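Local atomic coordinates of myosin-4 (Saccharomyces cerevisiae, PDB entry 3MMI), a protein that carries specific mRNAs, among them the ASH1 message, into the bud as a class V myosin motor recruited through its interaction with SHE3. Residues 325-328 with 329-333. Residues are numbered along the deposited sequence; the frame is centred on the assembly and turned at random.
Sequences LNYL and ANVIK
Tyr327 carries CG anti to the backbone N (chi1 178°), and Val331 holds CG2 beside its own backbone N, with CG1 on the anti side (chi1 172°). These two torsions bring ring and methyl together one turn apart on the alpha-helix 322-338, in the globular tail, or dilute domain, of this type V myosin. Val331 CG2 sits over one face of the Tyr327 ring, offset toward the rim, in a CH-pi contact. Val331 CG2 lies 3.9 Å from the centroid of the Tyr327 ring, 17° off the ring normal. The nearest ring atom to Val331 CG2 is Tyr327 CZ, at 3.7 Å. The Tyr327 hydroxyl is hydrogen-bonded to Asp293, which fixes that end of the side chain, while the methyl packs over one face.

Backbone i to i+4 hydrogen bonds link the same turns. Val331 N donates to Tyr327 O at 2.9 Å. Ala329 N and Asn330 N bond in the same way to Leu325 O and Asn326 O.

Leu328 and Ile332 also lie one turn apart, and both pack on helix 300-308. Leu328 further meets Phe288 of helix 285-292, which also touches Tyr327. The CG1-CD1 branch of Ile332 lies against the carbonyl of Leu328. Ile332 N bonds to Leu328 O at 2.8 Å, and Ile332 CD1 rests 3.4 Å from that same Leu328 O.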
loop_
_atom_site.group_PDB
_atom_site.type_symbol
_atom_site.label_atom_id
_atom_site.label_comp_id
_atom_site.label_asym_id
_atom_site.label_seq_id
_atom_site.Cartn_x
_atom_site.Cartn_y
_atom_site.Cartn_z
ATOM N N LEU A 325 32.451 -4.099 -12.116
ATOM C CA LEU A 325 32.419 -3.435 -10.761
ATOM C C LEU A 325 32.883 -1.963 -10.904
ATOM O O LEU A 325 32.264 -1.018 -10.456
ATOM C CB LEU A 325 33.287 -4.206 -9.770
ATOM C CG LEU A 325 32.740 -5.565 -9.382
ATOM C CD1 LEU A 325 33.738 -6.251 -8.467
ATOM C CD2 LEU A 325 31.325 -5.519 -8.783
ATOM N N ASN A 326 33.949 -1.816 -11.660
ATOM C CA ASN A 326 34.582 -0.564 -11.998
ATOM C C ASN A 326 33.747 0.457 -12.753
ATOM O O ASN A 326 33.613 1.552 -12.334
ATOM C CB ASN A 326 35.825 -0.874 -12.780
ATOM C CG ASN A 326 36.853 0.158 -12.633
ATOM O OD1 ASN A 326 37.077 0.974 -13.511
ATOM N ND2 ASN A 326 37.513 0.128 -11.518
ATOM N N TYR A 327 33.225 0.056 -13.887
ATOM C CA TYR A 327 32.193 0.827 -14.634
ATOM C C TYR A 327 30.969 1.257 -13.801
ATOM O O TYR A 327 30.590 2.382 -13.781
ATOM C CB TYR A 327 31.727 -0.058 -15.828
ATOM C CG TYR A 327 30.652 0.596 -16.644
ATOM C CD1 TYR A 327 30.925 1.808 -17.289
ATOM C CD2 TYR A 327 29.350 0.085 -16.678
ATOM C CE1 TYR A 327 29.936 2.491 -18.023
ATOM C CE2 TYR A 327 28.332 0.738 -17.515
ATOM C CZ TYR A 327 28.671 1.907 -18.189
ATOM O OH TYR A 327 27.763 2.666 -18.918
ATOM N N LEU A 328 30.412 0.357 -13.037
ATOM C CA LEU A 328 29.350 0.799 -12.026
ATOM C C LEU A 328 29.739 1.876 -11.089
ATOM O O LEU A 328 28.987 2.807 -10.919
ATOM C CB LEU A 328 28.806 -0.434 -11.274
ATOM C CG LEU A 328 27.712 -1.283 -11.979
ATOM C CD1 LEU A 328 27.531 -2.612 -11.279
ATOM C CD2 LEU A 328 26.401 -0.529 -12.081
ATOM N N ALA A 329 30.936 1.704 -10.457
ATOM C CA ALA A 329 31.566 2.754 -9.541
ATOM C C ALA A 329 31.552 4.073 -10.246
ATOM O O ALA A 329 31.020 5.085 -9.759
ATOM C CB ALA A 329 33.017 2.272 -9.096
ATOM N N ASN A 330 32.111 4.087 -11.442
ATOM C CA ASN A 330 32.120 5.355 -12.243
ATOM C C ASN A 330 30.811 5.966 -12.595
ATOM O O ASN A 330 30.615 7.186 -12.532
ATOM C CB ASN A 330 32.928 5.074 -13.507
ATOM C CG ASN A 330 34.452 5.285 -13.305
ATOM O OD1 ASN A 330 35.241 4.357 -13.549
ATOM N ND2 ASN A 330 34.835 6.453 -12.809
ATOM N N VAL A 331 29.846 5.047 -12.868
ATOM C CA VAL A 331 28.471 5.458 -13.135
ATOM C C VAL A 331 27.862 6.100 -11.960
ATOM O O VAL A 331 27.314 7.182 -12.034
ATOM C CB VAL A 331 27.532 4.209 -13.751
ATOM C CG1 VAL A 331 26.081 4.611 -13.837
ATOM C CG2 VAL A 331 28.027 3.909 -15.095
ATOM N N ILE A 332 27.960 5.391 -10.856
ATOM C CA ILE A 332 27.537 5.986 -9.526
ATOM C C ILE A 332 28.157 7.365 -9.274
ATOM O O ILE A 332 27.467 8.346 -8.908
ATOM C CB ILE A 332 27.722 4.960 -8.385
ATOM C CG1 ILE A 332 26.808 3.735 -8.743
ATOM C CG2 ILE A 332 27.381 5.661 -6.979
ATOM C CD1 ILE A 332 27.135 2.441 -8.078
ATOM N N LYS A 333 29.439 7.447 -9.552
ATOM C CA LYS A 333 30.196 8.710 -9.198
ATOM C C LYS A 333 29.701 9.860 -10.122
ATOM O O LYS A 333 29.351 10.986 -9.717
ATOM C CB LYS A 333 31.700 8.449 -9.376
ATOM C CG LYS A 333 32.542 9.728 -9.438
ATOM C CD LYS A 333 33.932 9.409 -9.811
ATOM C CE LYS A 333 33.986 9.367 -11.345
ATOM N NZ LYS A 333 35.362 9.176 -11.941
#